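Local coordinates for protein arsenate reductase (arsC) (Archaeoglobus fulgidus, PDB 1Y1L) that probably reduces arsenate to arsenite for arsenic detoxification, using a low-molecular-weight tyrosine phosphatase-like fold, at residues T10-A18 / R39-L48. Numbering follows the deposited sequence.
Sequences TARSVMAEA and RVDETVKRLL
V44 and M15 meet between the first turns of two helices in this low-molecular-weight phosphatase fold, a worked example of how two nearly parallel helices fit together through aliphatic branches. T10 and A11 lie in what is, as in relatives, probably the CX5R phosphate-binding loop from C6 to R12, which runs into helix 12-21. Each branch of V44 has its own partner. CG1, anti to the backbone N (chi1 179°), reaches the M15 CG methylene at 3.6 Å, while CG2 leans toward the CB of A11, the N-cap residue. M15 passes across the valine rather than alongside it. Its chain runs extended through chi2 and bends at chi3, which brings the CE methyl to 4.1 Å from L47 CD2. Further along, the L48 CD1 methyl rests on the A18 CB, 4.0 Å away; V14 CG2 turns instead to V40 CG2 at 4.2 Å. The axes of helices 12-18 and 42-48 approach to 10.1 Å at their closest, at an angle of 17°, so the apolar contact continues to A18 and L48.

The loops leading into the helices meet at T10 and V40, whose CA atoms are 4.4 Å apart. V40 CG1 packs against T10 O; the modelled bond from D41 N to that oxygen is doubtful in detail, because D41 N sits too close to a neighbour. T10 OG1 makes a weak hydrogen bond of 3.5 Å to R39 O. Helix 106-121 adds a second shell, with L111 against M15 and Y107 against L47. D41 caps its own helix, its OD1 accepting from T43 N through the anti lone pair, while OD2 is held by the Y107 hydroxyl.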
loop_
_atom_site.group_PDB
_atom_site.type_symbol
_atom_site.label_atom_id
_atom_site.label_comp_id
_atom_site.label_asym_id
_atom_site.label_seq_id
_atom_site.Cartn_x
_atom_site.Cartn_y
_atom_site.Cartn_z
ATOM N N THR A 10 20.177 -11.923 -0.197
ATOM C CA THR A 10 21.294 -12.851 -0.237
ATOM C C THR A 10 21.423 -13.524 -1.603
ATOM O O THR A 10 22.529 -13.849 -2.036
ATOM C CB THR A 10 21.133 -13.919 0.867
ATOM O OG1 THR A 10 21.147 -13.303 2.163
ATOM C CG2 THR A 10 22.241 -14.913 0.813
ATOM N N ALA A 11 20.298 -13.688 -2.295
ATOM C CA ALA A 11 20.287 -14.340 -3.597
ATOM C C ALA A 11 19.668 -13.531 -4.737
ATOM O O ALA A 11 20.385 -12.882 -5.500
ATOM C CB ALA A 11 19.595 -15.685 -3.486
ATOM N N ARG A 12 18.346 -13.636 -4.884
ATOM C CA ARG A 12 17.599 -12.947 -5.939
ATOM C C ARG A 12 17.981 -11.480 -6.113
ATOM O O ARG A 12 18.238 -11.017 -7.220
ATOM C CB ARG A 12 16.097 -13.056 -5.676
ATOM C CG ARG A 12 15.655 -14.460 -5.374
ATOM C CD ARG A 12 14.204 -14.713 -5.724
ATOM N NE ARG A 12 13.248 -14.095 -4.808
ATOM C CZ ARG A 12 13.235 -14.252 -3.486
ATOM N NH1 ARG A 12 12.304 -13.652 -2.756
ATOM N NH2 ARG A 12 14.169 -14.974 -2.882
ATOM N N SER A 13 17.981 -10.749 -5.013
ATOM C CA SER A 13 18.321 -9.344 -5.032
ATOM C C SER A 13 19.623 -9.202 -5.772
ATOM O O SER A 13 19.735 -8.475 -6.756
ATOM C CB SER A 13 18.505 -8.876 -3.596
ATOM O OG SER A 13 17.584 -9.544 -2.744
ATOM N N VAL A 14 20.585 -9.982 -5.322
ATOM C CA VAL A 14 21.911 -9.975 -5.897
ATOM C C VAL A 14 21.960 -10.474 -7.334
ATOM O O VAL A 14 22.796 -10.028 -8.103
ATOM C CB VAL A 14 22.865 -10.824 -5.055
ATOM C CG1 VAL A 14 24.279 -10.694 -5.591
ATOM C CG2 VAL A 14 22.779 -10.418 -3.581
ATOM N N MET A 15 21.131 -11.450 -7.673
ATOM C CA MET A 15 21.137 -11.975 -9.028
ATOM C C MET A 15 20.687 -10.914 -10.013
ATOM O O MET A 15 21.387 -10.636 -10.988
ATOM C CB MET A 15 20.238 -13.214 -9.165
ATOM C CG MET A 15 20.771 -14.478 -8.491
ATOM S SD MET A 15 19.633 -15.892 -8.606
ATOM C CE MET A 15 20.753 -17.262 -8.761
ATOM N N ALA A 16 19.506 -10.346 -9.774
ATOM C CA ALA A 16 18.951 -9.326 -10.657
ATOM C C ALA A 16 19.937 -8.182 -10.906
ATOM O O ALA A 16 20.072 -7.711 -12.043
ATOM C CB ALA A 16 17.656 -8.802 -10.095
ATOM N N GLU A 17 20.614 -7.746 -9.843
ATOM C CA GLU A 17 21.593 -6.676 -9.947
ATOM C C GLU A 17 22.648 -7.002 -10.996
ATOM O O GLU A 17 22.759 -6.317 -12.010
ATOM C CB GLU A 17 22.251 -6.429 -8.593
ATOM C CG GLU A 17 23.431 -5.500 -8.639
ATOM C CD GLU A 17 24.018 -5.217 -7.257
ATOM O OE1 GLU A 17 24.675 -4.160 -7.088
ATOM O OE2 GLU A 17 23.833 -6.050 -6.333
ATOM N N ALA A 18 23.397 -8.076 -10.750
ATOM C CA ALA A 18 24.472 -8.533 -11.630
ATOM C C ALA A 18 24.038 -8.744 -13.078
ATOM O O ALA A 18 24.782 -8.416 -14.005
ATOM C CB ALA A 18 25.092 -9.801 -11.072
ATOM N N ARG A 39 25.992 -13.270 5.005
ATOM C CA ARG A 39 26.608 -13.694 3.743
ATOM C C ARG A 39 25.733 -13.750 2.499
ATOM O O ARG A 39 24.536 -14.002 2.580
ATOM C CB ARG A 39 27.249 -15.082 3.932
ATOM C CG ARG A 39 26.344 -16.179 4.582
ATOM C CD ARG A 39 25.068 -16.506 3.768
ATOM N NE ARG A 39 24.395 -17.750 4.163
ATOM C CZ ARG A 39 23.125 -18.050 3.878
ATOM N NH1 ARG A 39 22.610 -19.211 4.266
ATOM N NH2 ARG A 39 22.355 -17.178 3.238
ATOM N N VAL A 40 26.345 -13.530 1.341
ATOM C CA VAL A 40 25.608 -13.638 0.089
ATOM C C VAL A 40 25.637 -15.126 -0.223
ATOM O O VAL A 40 26.645 -15.798 0.016
ATOM C CB VAL A 40 26.256 -12.819 -1.047
ATOM C CG1 VAL A 40 25.746 -13.279 -2.400
ATOM C CG2 VAL A 40 25.905 -11.363 -0.875
ATOM N N ASP A 41 24.520 -15.640 -0.716
ATOM C CA ASP A 41 24.387 -17.057 -1.023
ATOM C C ASP A 41 25.548 -17.589 -1.824
ATOM O O ASP A 41 25.997 -16.962 -2.787
ATOM C CB ASP A 41 23.064 -17.371 -1.757
ATOM C CG ASP A 41 22.629 -18.775 -1.409
ATOM O OD1 ASP A 41 23.261 -19.740 -1.877
ATOM O OD2 ASP A 41 21.651 -18.909 -0.651
ATOM N N GLU A 42 26.026 -18.756 -1.405
ATOM C CA GLU A 42 27.141 -19.414 -2.062
ATOM C C GLU A 42 26.698 -20.047 -3.380
ATOM O O GLU A 42 27.493 -20.155 -4.316
ATOM C CB GLU A 42 27.758 -20.455 -1.131
ATOM C CG GLU A 42 28.180 -19.890 0.231
ATOM C CD GLU A 42 29.203 -18.749 0.136
ATOM O OE1 GLU A 42 30.159 -18.851 -0.668
ATOM O OE2 GLU A 42 29.057 -17.753 0.881
ATOM N N THR A 43 25.435 -20.461 -3.454
ATOM C CA THR A 43 24.913 -21.058 -4.676
ATOM C C THR A 43 24.865 -20.001 -5.754
ATOM O O THR A 43 25.133 -20.271 -6.933
ATOM C CB THR A 43 23.501 -21.558 -4.486
ATOM O OG1 THR A 43 23.461 -22.392 -3.326
ATOM C CG2 THR A 43 23.052 -22.356 -5.701
ATOM N N VAL A 44 24.485 -18.800 -5.328
ATOM C CA VAL A 44 24.364 -17.652 -6.214
ATOM C C VAL A 44 25.693 -17.182 -6.769
ATOM O O VAL A 44 25.831 -17.006 -7.982
ATOM C CB VAL A 44 23.690 -16.465 -5.510
ATOM C CG1 VAL A 44 23.615 -15.274 -6.456
ATOM C CG2 VAL A 44 22.299 -16.854 -5.071
ATOM N N LYS A 45 26.644 -16.925 -5.880
ATOM C CA LYS A 45 27.944 -16.457 -6.325
ATOM C C LYS A 45 28.612 -17.474 -7.230
ATOM O O LYS A 45 29.409 -17.108 -8.095
ATOM C CB LYS A 45 28.841 -16.081 -5.145
ATOM C CG LYS A 45 29.086 -17.165 -4.153
ATOM C CD LYS A 45 30.057 -16.700 -3.084
ATOM C CE LYS A 45 29.457 -15.613 -2.221
ATOM N NZ LYS A 45 30.338 -15.287 -1.068
ATOM N N ARG A 46 28.288 -18.748 -7.011
ATOM C CA ARG A 46 28.828 -19.839 -7.806
ATOM C C ARG A 46 28.157 -19.748 -9.157
ATOM O O ARG A 46 28.816 -19.735 -10.189
ATOM C CB ARG A 46 28.500 -21.194 -7.166
ATOM C CG ARG A 46 28.759 -22.399 -8.082
ATOM C CD ARG A 46 27.924 -23.596 -7.668
ATOM N NE ARG A 46 27.804 -24.595 -8.734
ATOM C CZ ARG A 46 26.730 -25.365 -8.933
ATOM N NH1 ARG A 46 26.718 -26.246 -9.925
ATOM N NH2 ARG A 46 25.658 -25.255 -8.153
ATOM N N LEU A 47 26.834 -19.704 -9.130
ATOM C CA LEU A 47 26.034 -19.618 -10.341
ATOM C C LEU A 47 26.355 -18.399 -11.219
ATOM O O LEU A 47 26.289 -18.469 -12.451
ATOM C CB LEU A 47 24.549 -19.643 -9.963
ATOM C CG LEU A 47 23.802 -20.980 -10.081
ATOM C CD1 LEU A 47 24.678 -22.132 -9.700
ATOM C CD2 LEU A 47 22.562 -20.930 -9.214
ATOM N N LEU A 48 26.656 -17.273 -10.578
ATOM C CA LEU A 48 26.992 -16.061 -11.304
ATOM C C LEU A 48 28.416 -16.154 -11.827
ATOM O O LEU A 48 28.686 -15.756 -12.964
ATOM C CB LEU A 48 26.817 -14.825 -10.416
ATOM C CG LEU A 48 25.368 -14.434 -10.111
ATOM C CD1 LEU A 48 25.335 -13.281 -9.132
ATOM C CD2 LEU A 48 24.660 -14.067 -11.398
#